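Local atomic coordinates of protein CLPV1 (Pseudomonas aeruginosa, PDB entry 4UQW), a protein that is a ClpV-type AAA+ ATPase of type VI secretion whose N domain, the part described here, probably takes part in recognising the contracted sheath for disassembly. Residues Lys21-Glu24 with Ala25-Phe29; Tyr37-Leu40 with Val41-Phe44; Leu143-Glu146 with Ala147-Arg151; His56-Val59 with Arg60-Ile64; Ser128-His131 with Ala132-Leu136. All coordinates share one frame; numbering follows the deposited sequence.

Contact 1 (Lys21-Glu24 with Ala25-Phe29); sequences KAIE and AATVF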
loop_
_atom_site.group_PDB
_atom_site.type_symbol
_atom_site.label_atom_id
_atom_site.label_comp_id
_atom_site.label_asym_id
_atom_site.label_seq_id
_atom_site.Cartn_x
_atom_site.Cartn_y
_atom_site.Cartn_z
ATOM N N LYS A 21 2.478 1.063 11.008
ATOM C CA LYS A 21 2.042 2.339 11.624
ATOM C C LYS A 21 1.177 3.108 10.645
ATOM O O LYS A 21 0.241 3.813 11.047
ATOM C CB LYS A 21 3.264 3.168 12.066
ATOM C CG LYS A 21 3.911 2.559 13.355
ATOM C CD LYS A 21 5.188 3.337 13.729
ATOM C CE LYS A 21 5.930 2.686 14.895
ATOM N NZ LYS A 21 7.360 3.141 14.906
ATOM N N ALA A 22 1.450 2.952 9.342
ATOM C CA ALA A 22 0.609 3.678 8.379
ATOM C C ALA A 22 -0.776 3.045 8.237
ATOM O O ALA A 22 -1.734 3.755 7.920
ATOM C CB ALA A 22 1.315 3.791 6.997
ATOM N N ILE A 23 -0.925 1.721 8.411
ATOM C CA ILE A 23 -2.245 1.061 8.508
ATOM C C ILE A 23 -3.021 1.676 9.676
ATOM O O ILE A 23 -4.231 1.965 9.588
ATOM C CB ILE A 23 -2.139 -0.532 8.802
ATOM C CG1 ILE A 23 -1.836 -1.240 7.511
ATOM C CG2 ILE A 23 -3.461 -1.092 9.473
ATOM C CD1 ILE A 23 -2.998 -1.198 6.509
ATOM N N GLU A 24 -2.365 1.811 10.823
ATOM C CA GLU A 24 -3.004 2.421 11.995
ATOM C C GLU A 24 -3.425 3.839 11.687
ATOM O O GLU A 24 -4.557 4.219 11.981
ATOM C CB GLU A 24 -2.040 2.348 13.192
ATOM C CG GLU A 24 -2.673 2.892 14.463
ATOM C CD GLU A 24 -1.769 2.723 15.702
ATOM O OE1 GLU A 24 -0.711 2.063 15.591
ATOM O OE2 GLU A 24 -2.180 3.227 16.758
ATOM N N ALA A 25 -2.547 4.641 11.098
ATOM C CA ALA A 25 -2.869 6.030 10.770
ATOM C C ALA A 25 -4.004 6.082 9.763
ATOM O O ALA A 25 -4.879 6.978 9.844
ATOM C CB ALA A 25 -1.642 6.752 10.216
ATOM N N ALA A 26 -3.987 5.159 8.783
ATOM C CA ALA A 26 -5.053 5.091 7.796
ATOM C C ALA A 26 -6.376 4.777 8.426
ATOM O O ALA A 26 -7.413 5.282 7.965
ATOM C CB ALA A 26 -4.744 4.016 6.781
ATOM N N THR A 27 -6.346 3.931 9.455
ATOM C CA THR A 27 -7.588 3.606 10.155
ATOM C C THR A 27 -8.128 4.827 10.877
ATOM O O THR A 27 -9.333 5.103 10.835
ATOM C CB THR A 27 -7.320 2.451 11.170
ATOM O OG1 THR A 27 -6.955 1.278 10.443
ATOM C CG2 THR A 27 -8.567 2.142 11.997
ATOM N N VAL A 28 -7.259 5.556 11.555
ATOM C CA VAL A 28 -7.706 6.750 12.292
ATOM C C VAL A 28 -8.309 7.761 11.297
ATOM O O VAL A 28 -9.381 8.369 11.540
ATOM C CB VAL A 28 -6.550 7.380 13.048
ATOM C CG1 VAL A 28 -6.934 8.820 13.585
ATOM C CG2 VAL A 28 -6.076 6.408 14.162
ATOM N N PHE A 29 -7.646 7.932 10.155
ATOM C CA PHE A 29 -8.131 8.887 9.130
ATOM C C PHE A 29 -9.459 8.456 8.548
ATOM O O PHE A 29 -10.376 9.277 8.384
ATOM C CB PHE A 29 -7.066 8.999 8.025
ATOM C CG PHE A 29 -7.393 9.972 6.919
ATOM C CD1 PHE A 29 -8.142 9.575 5.831
ATOM C CD2 PHE A 29 -6.895 11.257 6.951
ATOM C CE1 PHE A 29 -8.423 10.456 4.797
ATOM C CE2 PHE A 29 -7.151 12.141 5.915
ATOM C CZ PHE A 29 -7.920 11.736 4.842
#
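Thr27 reaches back over one helical turn to Ile23, in the middle of helix 17-33 of this mainly helical Clp-type N domain. Its hydroxyl lies beside its own backbone N (chi1 -65°), which turns OG1 toward the preceding turn. OG1 of Thr27 donates to Ile23 O at 2.9 Å. Thr27 N donates to the same Ile23 O, also at 2.9 Å. Ile23 O therefore accepts two bonds, and the two donors approach it from opposite faces of the carbonyl plane. This is a common way for a threonine inside a helix to satisfy its hydroxyl. The side chains themselves stay further apart, with Ile23 CG2 4.3 Å from Thr27 OG1.

Ala25 and Ala26 present only methyl groups to the turn before. Ala26 CB sits 3.2 Å from Ala22 O, close against the backbone. Ala22, Ile23 and Ala25 touch helix 40-49; Ala26 and Thr27 touch Val38. Glu24 is different. Its chain runs extended from the helix on the exposed side, and its CB and CG pass near Ala25 N while the carboxylate leads away.

Val28 follows Glu24 by one turn. The backbone bond from Val28 N to Glu24 O measures 3.0 Å, and the CG2 branch of Val28 lies 3.4 Å from that same Glu24 O.

Contact 2 (Tyr37-Leu40 with Val41-Phe44); sequences YVEL and VHWF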
loop_
_atom_site.group_PDB
_atom_site.type_symbol
_atom_site.label_atom_id
_atom_site.label_comp_id
_atom_site.label_asym_id
_atom_site.label_seq_id
_atom_site.Cartn_x
_atom_site.Cartn_y
_atom_site.Cartn_z
ATOM N N TYR A 37 -14.614 1.631 4.919
ATOM C CA TYR A 37 -13.493 0.659 4.857
ATOM C C TYR A 37 -12.201 1.383 4.748
ATOM O O TYR A 37 -12.079 2.360 3.993
ATOM C CB TYR A 37 -13.628 -0.341 3.628
ATOM C CG TYR A 37 -14.884 -1.173 3.786
ATOM C CD1 TYR A 37 -14.894 -2.270 4.651
ATOM C CD2 TYR A 37 -16.077 -0.792 3.161
ATOM C CE1 TYR A 37 -16.061 -2.988 4.879
ATOM C CE2 TYR A 37 -17.248 -1.485 3.383
ATOM C CZ TYR A 37 -17.228 -2.583 4.231
ATOM O OH TYR A 37 -18.392 -3.275 4.461
ATOM N N VAL A 38 -11.198 0.896 5.495
ATOM C CA VAL A 38 -9.825 1.336 5.315
ATOM C C VAL A 38 -9.292 0.720 4.000
ATOM O O VAL A 38 -9.234 -0.495 3.853
ATOM C CB VAL A 38 -8.950 0.908 6.474
ATOM C CG1 VAL A 38 -7.587 1.555 6.338
ATOM C CG2 VAL A 38 -9.613 1.354 7.792
ATOM N N GLU A 39 -9.022 1.593 3.029
ATOM C CA GLU A 39 -8.694 1.157 1.670
ATOM C C GLU A 39 -7.263 1.395 1.332
ATOM O O GLU A 39 -6.520 2.063 2.062
ATOM C CB GLU A 39 -9.533 1.932 0.660
ATOM C CG GLU A 39 -11.029 1.582 0.741
ATOM C CD GLU A 39 -11.799 2.179 -0.403
ATOM O OE1 GLU A 39 -11.177 2.623 -1.406
ATOM O OE2 GLU A 39 -13.039 2.208 -0.282
ATOM N N LEU A 40 -6.877 0.822 0.183
ATOM C CA LEU A 40 -5.554 1.110 -0.312
ATOM C C LEU A 40 -5.296 2.636 -0.426
ATOM O O LEU A 40 -4.187 3.110 -0.130
ATOM C CB LEU A 40 -5.330 0.471 -1.669
ATOM C CG LEU A 40 -5.250 -1.046 -1.731
ATOM C CD1 LEU A 40 -5.176 -1.498 -3.228
ATOM C CD2 LEU A 40 -4.051 -1.558 -0.985
ATOM N N VAL A 41 -6.326 3.412 -0.839
ATOM C CA VAL A 41 -6.061 4.844 -1.001
ATOM C C VAL A 41 -5.730 5.502 0.378
ATOM O O VAL A 41 -4.832 6.355 0.457
ATOM C CB VAL A 41 -7.243 5.540 -1.698
ATOM C CG1 VAL A 41 -8.513 5.516 -0.832
ATOM C CG2 VAL A 41 -6.869 7.003 -2.014
ATOM N N HIS A 42 -6.396 5.066 1.468
ATOM C CA HIS A 42 -6.050 5.616 2.787
ATOM C C HIS A 42 -4.618 5.273 3.153
ATOM O O HIS A 42 -3.889 6.089 3.717
ATOM C CB HIS A 42 -6.964 5.051 3.899
ATOM C CG HIS A 42 -8.405 5.429 3.785
ATOM N ND1 HIS A 42 -9.342 4.501 3.408
ATOM C CD2 HIS A 42 -9.069 6.585 4.031
ATOM C CE1 HIS A 42 -10.548 5.057 3.439
ATOM N NE2 HIS A 42 -10.405 6.317 3.807
ATOM N N TRP A 43 -4.228 4.016 2.901
ATOM C CA TRP A 43 -2.923 3.504 3.340
ATOM C C TRP A 43 -1.826 4.242 2.565
ATOM O O TRP A 43 -0.841 4.728 3.141
ATOM C CB TRP A 43 -2.852 2.013 3.043
ATOM C CG TRP A 43 -1.733 1.306 3.762
ATOM C CD1 TRP A 43 -0.912 1.824 4.712
ATOM C CD2 TRP A 43 -1.415 -0.061 3.589
ATOM N NE1 TRP A 43 -0.053 0.805 5.168
ATOM C CE2 TRP A 43 -0.395 -0.364 4.514
ATOM C CE3 TRP A 43 -1.983 -1.098 2.806
ATOM C CZ2 TRP A 43 0.158 -1.664 4.610
ATOM C CZ3 TRP A 43 -1.462 -2.378 2.896
ATOM C CH2 TRP A 43 -0.392 -2.640 3.813
ATOM N N PHE A 44 -1.993 4.305 1.231
ATOM C CA PHE A 44 -0.962 4.933 0.398
ATOM C C PHE A 44 -0.898 6.449 0.687
ATOM O O PHE A 44 0.203 7.037 0.745
ATOM C CB PHE A 44 -1.242 4.671 -1.095
ATOM C CG PHE A 44 -0.671 3.380 -1.553
ATOM C CD1 PHE A 44 -0.754 2.277 -0.747
ATOM C CD2 PHE A 44 -0.022 3.256 -2.792
ATOM C CE1 PHE A 44 -0.238 1.046 -1.154
ATOM C CE2 PHE A 44 0.513 2.008 -3.184
ATOM C CZ PHE A 44 0.390 0.937 -2.375
HETATM O O HOH W 1 -8.518 2.406 -2.529
#
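His42 and Glu39 meet at the start of helix 40-49. Glu39 N donates to His42 ND1 at 3.0 Å, and the bond is nearly straight at 170°. The donor lies at the ring edge, 8° out of plane; since it is a backbone N-H, ND1 is the acceptor. On the same residue, Glu39 O receives Trp43 N at 3.1 Å, in the carbonyl plane. One residue on, Phe44 N donates to Leu40 O at 2.8 Å.

Glu39 and Val41 lie side by side and point the same way. Water 1 bridges them: it donates to Glu39 OE1 and accepts from Val41 N, 2.9 Å away. Leu40 CD2 meets the edge of the Trp43 ring, 4.3 Å from CE3.

Further out, Asn35 OD1 bonds His42 NE2, so the imidazole is held at both nitrogens and its rotation is fixed. Phe29 and Cys30 of helix 17-33 pack on it. Trp43 NE1 is bonded to Ala19 O, which sets the indole against that helix. Val38 pairs by backbone bonds with Asp89 and Ser91, in and just beyond strand 89-90 of the short parallel sheet. With Glu39 as N-cap and His42 at N3, this is the N3-to-N-cap half of a capping box.

Contact 3 (Leu143-Glu146 with Ala147-Arg151); sequences LKVE and ALTER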
loop_
_atom_site.group_PDB
_atom_site.type_symbol
_atom_site.label_atom_id
_atom_site.label_comp_id
_atom_site.label_asym_id
_atom_site.label_seq_id
_atom_site.Cartn_x
_atom_site.Cartn_y
_atom_site.Cartn_z
ATOM N N LEU A 143 4.366 2.583 -13.459
ATOM C CA LEU A 143 5.213 1.606 -12.773
ATOM C C LEU A 143 5.484 0.414 -13.648
ATOM O O LEU A 143 4.602 -0.087 -14.334
ATOM C CB LEU A 143 4.575 1.124 -11.484
ATOM C CG LEU A 143 4.318 2.195 -10.439
ATOM C CD1 LEU A 143 3.556 1.556 -9.316
ATOM C CD2 LEU A 143 5.637 2.763 -9.974
ATOM N N LYS A 144 6.701 -0.081 -13.576
ATOM C CA LYS A 144 7.074 -1.224 -14.411
ATOM C C LYS A 144 7.583 -2.292 -13.493
ATOM O O LYS A 144 8.697 -2.167 -12.980
ATOM C CB LYS A 144 8.174 -0.849 -15.441
ATOM C CG LYS A 144 7.763 0.219 -16.495
ATOM C CD LYS A 144 6.453 -0.152 -17.160
ATOM C CE LYS A 144 5.808 1.038 -17.892
ATOM N NZ LYS A 144 4.310 0.929 -17.940
ATOM N N VAL A 145 6.782 -3.329 -13.247
ATOM C CA VAL A 145 7.178 -4.284 -12.205
ATOM C C VAL A 145 8.477 -5.024 -12.551
ATOM O O VAL A 145 9.194 -5.445 -11.640
ATOM C CB VAL A 145 6.004 -5.270 -11.897
ATOM C CG1 VAL A 145 5.768 -6.264 -13.041
ATOM C CG2 VAL A 145 6.265 -6.054 -10.569
ATOM N N GLU A 146 8.796 -5.213 -13.833
ATOM C CA GLU A 146 10.034 -5.879 -14.185
ATOM C C GLU A 146 11.248 -5.075 -13.735
ATOM O O GLU A 146 12.260 -5.637 -13.278
ATOM C CB GLU A 146 10.106 -6.101 -15.717
ATOM C CG GLU A 146 8.955 -6.894 -16.331
ATOM C CD GLU A 146 8.703 -8.229 -15.645
ATOM O OE1 GLU A 146 9.684 -8.869 -15.199
ATOM O OE2 GLU A 146 7.517 -8.638 -15.560
ATOM N N ALA A 147 11.136 -3.748 -13.810
ATOM C CA ALA A 147 12.215 -2.864 -13.390
ATOM C C ALA A 147 12.298 -2.857 -11.877
ATOM O O ALA A 147 13.371 -2.894 -11.270
ATOM C CB ALA A 147 11.985 -1.450 -13.926
ATOM N N LEU A 148 11.139 -2.805 -11.232
ATOM C CA LEU A 148 11.110 -2.737 -9.801
ATOM C C LEU A 148 11.646 -4.021 -9.135
ATOM O O LEU A 148 12.268 -3.945 -8.087
ATOM C CB LEU A 148 9.661 -2.437 -9.359
ATOM C CG LEU A 148 9.401 -2.083 -7.918
ATOM C CD1 LEU A 148 10.306 -0.943 -7.468
ATOM C CD2 LEU A 148 7.904 -1.694 -7.796
ATOM N N THR A 149 11.397 -5.190 -9.731
ATOM C CA THR A 149 11.925 -6.416 -9.146
ATOM C C THR A 149 13.423 -6.569 -9.471
ATOM O O THR A 149 14.208 -6.971 -8.617
ATOM C CB THR A 149 11.147 -7.673 -9.622
ATOM O OG1 THR A 149 11.182 -7.769 -11.066
ATOM C CG2 THR A 149 9.692 -7.617 -9.134
ATOM N N GLU A 150 13.838 -6.255 -10.687
ATOM C CA GLU A 150 15.235 -6.470 -11.024
ATOM C C GLU A 150 16.159 -5.414 -10.449
ATOM O O GLU A 150 17.363 -5.669 -10.267
ATOM C CB GLU A 150 15.348 -6.534 -12.539
ATOM C CG GLU A 150 14.619 -7.738 -13.099
ATOM C CD GLU A 150 15.559 -8.914 -13.355
ATOM O OE1 GLU A 150 16.750 -8.670 -13.674
ATOM O OE2 GLU A 150 15.112 -10.077 -13.219
ATOM N N ARG A 151 15.621 -4.218 -10.204
ATOM C CA ARG A 151 16.438 -3.055 -9.844
ATOM C C ARG A 151 15.894 -2.424 -8.535
ATOM O O ARG A 151 15.954 -1.215 -8.361
ATOM C CB ARG A 151 16.457 -2.031 -10.996
ATOM C CG ARG A 151 17.163 -2.658 -12.239
ATOM C CD ARG A 151 17.478 -1.677 -13.374
ATOM N NE ARG A 151 16.272 -1.125 -13.965
ATOM C CZ ARG A 151 16.095 0.168 -14.235
ATOM N NH1 ARG A 151 17.070 1.041 -13.977
ATOM N NH2 ARG A 151 14.949 0.593 -14.768
#
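Thr149 and Val145 form the close part of this contact. Thr149 N donates to Val145 O at 2.9 Å, and Thr149 OG1 donates to it at 3.1 Å. The two donors approach the oxygen from opposite faces of its plane. The Thr149 hydroxyl stands between the backbone N and the carbonyl carbon (chi1 58°), which puts it over the preceding turn and leaves CG2 beside the backbone N. CG2 of Thr149 then comes 4.0 Å from CG2 of Val145, where the two side chains cross obliquely.

At the start of the turn, Lys144 O accepts Leu148 N at 3.1 Å. A second bond to that oxygen, from Ala147 N, is weak and bent to 127°. Lys144 is the N-cap residue of helix 145-150, and its CB lies 4.1 Å from Ala147 CB. The helix is short, barely more than one turn and a half, and is followed after Arg151 by helix 152-156. It belongs to the C-terminal part of the helical N domain. Leu148 is buried: in one of its two conformers it packs on Val120 and Ile121 of helix 116-124, on Ile58 of helix 54-61 and on Tyr155. Val145 touches Leu124.

The other side of the helix is much looser. Glu146 and Glu150 are exposed, and both chains are bent at chi2. Their carboxylates come near each other without contact, with 5.9 Å between Glu146 OE1 and Glu150 OE2. The like charges would be expected to repel mildly. The Lys144 chain also bends and turns back, and its NZ is bonded to Ala141 O just before the helix.

Contact 4 (His56-Val59 with Arg60-Ile64); sequences HQIV and RQSGI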
loop_
_atom_site.group_PDB
_atom_site.type_symbol
_atom_site.label_atom_id
_atom_site.label_comp_id
_atom_site.label_asym_id
_atom_site.label_seq_id
_atom_site.Cartn_x
_atom_site.Cartn_y
_atom_site.Cartn_z
ATOM N N HIS A 56 7.744 6.746 -1.738
ATOM C CA HIS A 56 8.269 8.010 -2.219
ATOM C C HIS A 56 9.325 7.803 -3.270
ATOM O O HIS A 56 9.368 8.524 -4.296
ATOM C CB HIS A 56 8.916 8.852 -1.112
ATOM C CG HIS A 56 7.983 9.405 -0.068
ATOM N ND1 HIS A 56 7.320 8.620 0.855
ATOM C CD2 HIS A 56 7.701 10.699 0.266
ATOM C CE1 HIS A 56 6.660 9.399 1.703
ATOM N NE2 HIS A 56 6.877 10.662 1.368
ATOM N N GLN A 57 10.274 6.920 -2.959
ATOM C CA GLN A 57 11.406 6.725 -3.847
ATOM C C GLN A 57 11.015 6.039 -5.135
ATOM O O GLN A 57 11.550 6.385 -6.188
ATOM C CB GLN A 57 12.500 5.910 -3.115
ATOM C CG GLN A 57 13.018 6.726 -1.916
ATOM C CD GLN A 57 13.636 8.050 -2.379
ATOM O OE1 GLN A 57 14.365 8.098 -3.368
ATOM N NE2 GLN A 57 13.294 9.135 -1.709
ATOM N N ILE A 58 10.120 5.053 -5.057
ATOM C CA ILE A 58 9.624 4.380 -6.258
ATOM C C ILE A 58 8.889 5.383 -7.162
ATOM O O ILE A 58 9.081 5.356 -8.372
ATOM C CB ILE A 58 8.720 3.216 -5.861
ATOM C CG1 ILE A 58 9.581 2.081 -5.280
ATOM C CG2 ILE A 58 7.916 2.690 -7.059
ATOM C CD1 ILE A 58 8.742 0.979 -4.556
ATOM N N VAL A 59 8.128 6.282 -6.561
ATOM C CA VAL A 59 7.434 7.322 -7.355
ATOM C C VAL A 59 8.493 8.136 -8.087
ATOM O O VAL A 59 8.371 8.401 -9.309
ATOM C CB VAL A 59 6.532 8.195 -6.440
ATOM C CG1 VAL A 59 6.204 9.585 -7.030
ATOM C CG2 VAL A 59 5.258 7.409 -6.117
ATOM N N ARG A 60 9.542 8.547 -7.374
ATOM C CA ARG A 60 10.565 9.396 -7.943
ATOM C C ARG A 60 11.299 8.674 -9.108
ATOM O O ARG A 60 11.427 9.202 -10.224
ATOM C CB ARG A 60 11.566 9.814 -6.835
ATOM C CG ARG A 60 12.707 10.723 -7.310
ATOM C CD ARG A 60 13.586 11.242 -6.128
ATOM N NE ARG A 60 14.598 12.206 -6.580
ATOM C CZ ARG A 60 15.724 11.832 -7.167
ATOM N NH1 ARG A 60 15.946 10.537 -7.359
ATOM N NH2 ARG A 60 16.631 12.723 -7.556
ATOM N N GLN A 61 11.756 7.476 -8.841
ATOM C CA GLN A 61 12.605 6.748 -9.787
ATOM C C GLN A 61 11.819 6.217 -10.984
ATOM O O GLN A 61 12.398 5.932 -12.023
ATOM C CB GLN A 61 13.316 5.584 -9.080
ATOM C CG GLN A 61 14.364 6.001 -8.035
ATOM C CD GLN A 61 15.100 7.240 -8.397
ATOM O OE1 GLN A 61 15.098 8.228 -7.645
ATOM N NE2 GLN A 61 15.747 7.215 -9.561
ATOM N N SER A 62 10.507 6.071 -10.832
ATOM C CA SER A 62 9.645 5.594 -11.914
ATOM C C SER A 62 9.199 6.707 -12.840
ATOM O O SER A 62 8.512 6.455 -13.821
ATOM C CB SER A 62 8.399 4.918 -11.353
ATOM O OG SER A 62 8.742 3.732 -10.623
ATOM N N GLY A 63 9.538 7.950 -12.513
ATOM C CA GLY A 63 9.105 9.064 -13.358
ATOM C C GLY A 63 7.648 9.468 -13.203
ATOM O O GLY A 63 7.050 10.054 -14.104
ATOM N N ILE A 64 7.056 9.108 -12.069
ATOM C CA ILE A 64 5.711 9.591 -11.708
ATOM C C ILE A 64 5.799 11.017 -11.238
ATOM O O ILE A 64 6.783 11.444 -10.627
ATOM C CB ILE A 64 5.086 8.677 -10.602
ATOM C CG1 ILE A 64 4.610 7.378 -11.245
ATOM C CG2 ILE A 64 3.936 9.370 -9.849
ATOM C CD1 ILE A 64 4.174 6.266 -10.195
#
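A Schellman motif ends helix 54-61, and Val59 and Ile64 close it with an apolar contact. Gly63 is the first residue to leave helical angles, and its positive phi of 77° reverses the chain. Two backbone bonds define the motif. Ile64 N bonds back to Val59 O at 3.1 Å, nearly along the C=O axis, and Gly63 N bonds to Arg60 O at 3.2 Å. The reversal brings the side chain of Ile64 against that of Val59. CG1 of Val59 touches CG2 of Ile64 at 3.6 Å, and the two side chains cross at about a right angle. Both branches are anti to their own backbone N. Pro66 and Leu69 of the next helix pack on Val59, and Leu69 also packs on Ile64.

Ser62 fastens the last turn a second way. Its hydroxyl lies beside its own backbone N, and OG and N both donate to Ile58 O, from opposite faces of the carbonyl plane. The serine has a second deposited conformer, so this hydroxyl bond describes one of two states. Ile58 CG2 lies 3.8 Å from Ser62 OG. Ser62 also touches Leu143 and Tyr155.

Earlier in the turn, Gln61 N bonds to Gln57 O and Arg60 N to His56 O. The polar ends of Gln57 and His56 turn elsewhere, to Asp52 and Ser53. In Gln61, chi1 of -68° puts CG beside the backbone N, 3.4 Å from Gln57 O.

Contact 5 (Ser128-His131 with Ala132-Leu136); sequences SLRH and ALTGL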
loop_
_atom_site.group_PDB
_atom_site.type_symbol
_atom_site.label_atom_id
_atom_site.label_comp_id
_atom_site.label_asym_id
_atom_site.label_seq_id
_atom_site.Cartn_x
_atom_site.Cartn_y
_atom_site.Cartn_z
ATOM N N SER A 128 -6.197 -7.915 -10.307
ATOM C CA SER A 128 -7.275 -7.155 -9.629
ATOM C C SER A 128 -6.738 -6.021 -8.755
ATOM O O SER A 128 -7.355 -4.918 -8.677
ATOM C CB SER A 128 -8.120 -8.091 -8.784
ATOM O OG SER A 128 -7.297 -8.717 -7.821
ATOM N N LEU A 129 -5.589 -6.223 -8.100
ATOM C CA LEU A 129 -4.992 -5.170 -7.271
ATOM C C LEU A 129 -4.364 -4.107 -8.139
ATOM O O LEU A 129 -4.506 -2.925 -7.836
ATOM C CB LEU A 129 -3.915 -5.764 -6.308
ATOM C CG LEU A 129 -4.497 -6.811 -5.374
ATOM C CD1 LEU A 129 -3.345 -7.303 -4.499
ATOM C CD2 LEU A 129 -5.622 -6.243 -4.469
ATOM N N ARG A 130 -3.751 -4.502 -9.249
ATOM C CA ARG A 130 -3.144 -3.498 -10.120
ATOM C C ARG A 130 -4.245 -2.605 -10.726
ATOM O O ARG A 130 -4.046 -1.386 -10.842
ATOM C CB ARG A 130 -2.307 -4.173 -11.212
ATOM C CG ARG A 130 -1.727 -3.140 -12.201
ATOM C CD ARG A 130 -0.860 -3.750 -13.269
ATOM N NE ARG A 130 -1.271 -5.101 -13.631
ATOM C CZ ARG A 130 -2.111 -5.408 -14.617
ATOM N NH1 ARG A 130 -2.657 -4.443 -15.353
ATOM N NH2 ARG A 130 -2.398 -6.686 -14.868
ATOM N N HIS A 131 -5.398 -3.194 -11.015
ATOM C CA HIS A 131 -6.498 -2.411 -11.584
ATOM C C HIS A 131 -7.030 -1.444 -10.546
ATOM O O HIS A 131 -7.368 -0.260 -10.866
ATOM C CB HIS A 131 -7.593 -3.373 -12.113
ATOM C CG HIS A 131 -8.825 -2.701 -12.615
ATOM N ND1 HIS A 131 -8.871 -2.035 -13.820
ATOM C CD2 HIS A 131 -10.066 -2.608 -12.078
ATOM C CE1 HIS A 131 -10.091 -1.554 -14.001
ATOM N NE2 HIS A 131 -10.834 -1.889 -12.958
ATOM N N ALA A 132 -7.107 -1.908 -9.296
ATOM C CA ALA A 132 -7.539 -0.980 -8.238
ATOM C C ALA A 132 -6.587 0.189 -8.077
ATOM O O ALA A 132 -6.996 1.346 -7.931
ATOM C CB ALA A 132 -7.690 -1.739 -6.903
ATOM N N LEU A 133 -5.301 -0.119 -8.109
ATOM C CA LEU A 133 -4.271 0.873 -7.926
ATOM C C LEU A 133 -4.301 1.916 -9.044
ATOM O O LEU A 133 -4.241 3.143 -8.785
ATOM C CB LEU A 133 -2.911 0.103 -7.871
ATOM C CG LEU A 133 -1.733 1.043 -7.633
ATOM C CD1 LEU A 133 -1.732 1.494 -6.169
ATOM C CD2 LEU A 133 -0.421 0.424 -8.132
ATOM N N THR A 134 -4.394 1.476 -10.299
ATOM C CA THR A 134 -4.415 2.467 -11.382
ATOM C C THR A 134 -5.721 3.239 -11.403
ATOM O O THR A 134 -5.753 4.348 -11.869
ATOM C CB THR A 134 -4.123 1.809 -12.762
ATOM O OG1 THR A 134 -5.171 0.871 -13.109
ATOM C CG2 THR A 134 -2.794 1.057 -12.713
ATOM N N GLY A 135 -6.784 2.659 -10.848
ATOM C CA GLY A 135 -8.031 3.376 -10.670
ATOM C C GLY A 135 -7.867 4.589 -9.754
ATOM O O GLY A 135 -8.516 5.609 -9.984
ATOM N N LEU A 136 -6.996 4.511 -8.769
ATOM C CA LEU A 136 -6.688 5.633 -7.899
ATOM C C LEU A 136 -5.924 6.733 -8.616
ATOM O O LEU A 136 -6.199 7.925 -8.439
ATOM C CB LEU A 136 -5.886 5.156 -6.684
ATOM C CG LEU A 136 -6.612 4.140 -5.793
ATOM C CD1 LEU A 136 -5.742 3.769 -4.615
ATOM C CD2 LEU A 136 -7.928 4.739 -5.311
HETATM O O HOH W 2 -7.977 1.112 -13.574
#
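Thr134 holds its hydroxyl between its backbone N and its carbonyl carbon (chi1 64°), which points OG1 back at the previous turn of helix 127-136, where Arg130 and His131 offer their carbonyls. This is a regular alpha-helical turn of the Clp-type N domain. Thr134 N donates to Arg130 O at 2.9 Å. The methyl CG2 lies beside the backbone N and reaches within 3.3 Å of Arg130 O. Water 2 ties the next carbonyl in: it donates to His131 O at 3.1 Å and lies 2.9 Å from Thr134 OG1. Gly135 N also bonds to His131 O, so that oxygen has a backbone and a water partner.

The CG of His131 is turned away from its own N (chi1 175°). Its ring leans past Ala132 N on the exposed side. Arg130 leaves the helix on another flank, and its NE makes a weak bond to Leu124 O.

Leu129 and Leu133 occupy the buried side. Leu129 packs on helix 92-108 and Ile123. Leu133 packs on Ile123, Leu124 and Phe44. Leu133 N donates to Leu129 O at 2.9 Å, and Leu133 CB sits 3.4 Å from the same Leu129 O.

In the fold
Contact 1 and contact 2 are adjoining, with centres 9 Å apart. Ile23 CD1 lies 3.4 Å from Trp43 CE2. Contact 5 covers another side of helix 40-49: its centre is 12 Å from that of contact 2, and Val41 CB meets Leu136 CD1 at 3.7 Å. Contacts 3 and 4 form a second cluster, with centres 12 Å apart. Leu143 CD2 there packs on Ile58 CG2 at 3.7 Å and on Ile64. Contacts 1 and 3 lie on opposite sides of the chain's centre, with nearest atoms about 17 Å apart. A benzamidine, probably from the crystallisation liquor, sits in a pocket lined by Arg8, Phe12, Tyr20 and Leu90, about 5 Å from the side chain of Ile23 in contact 1.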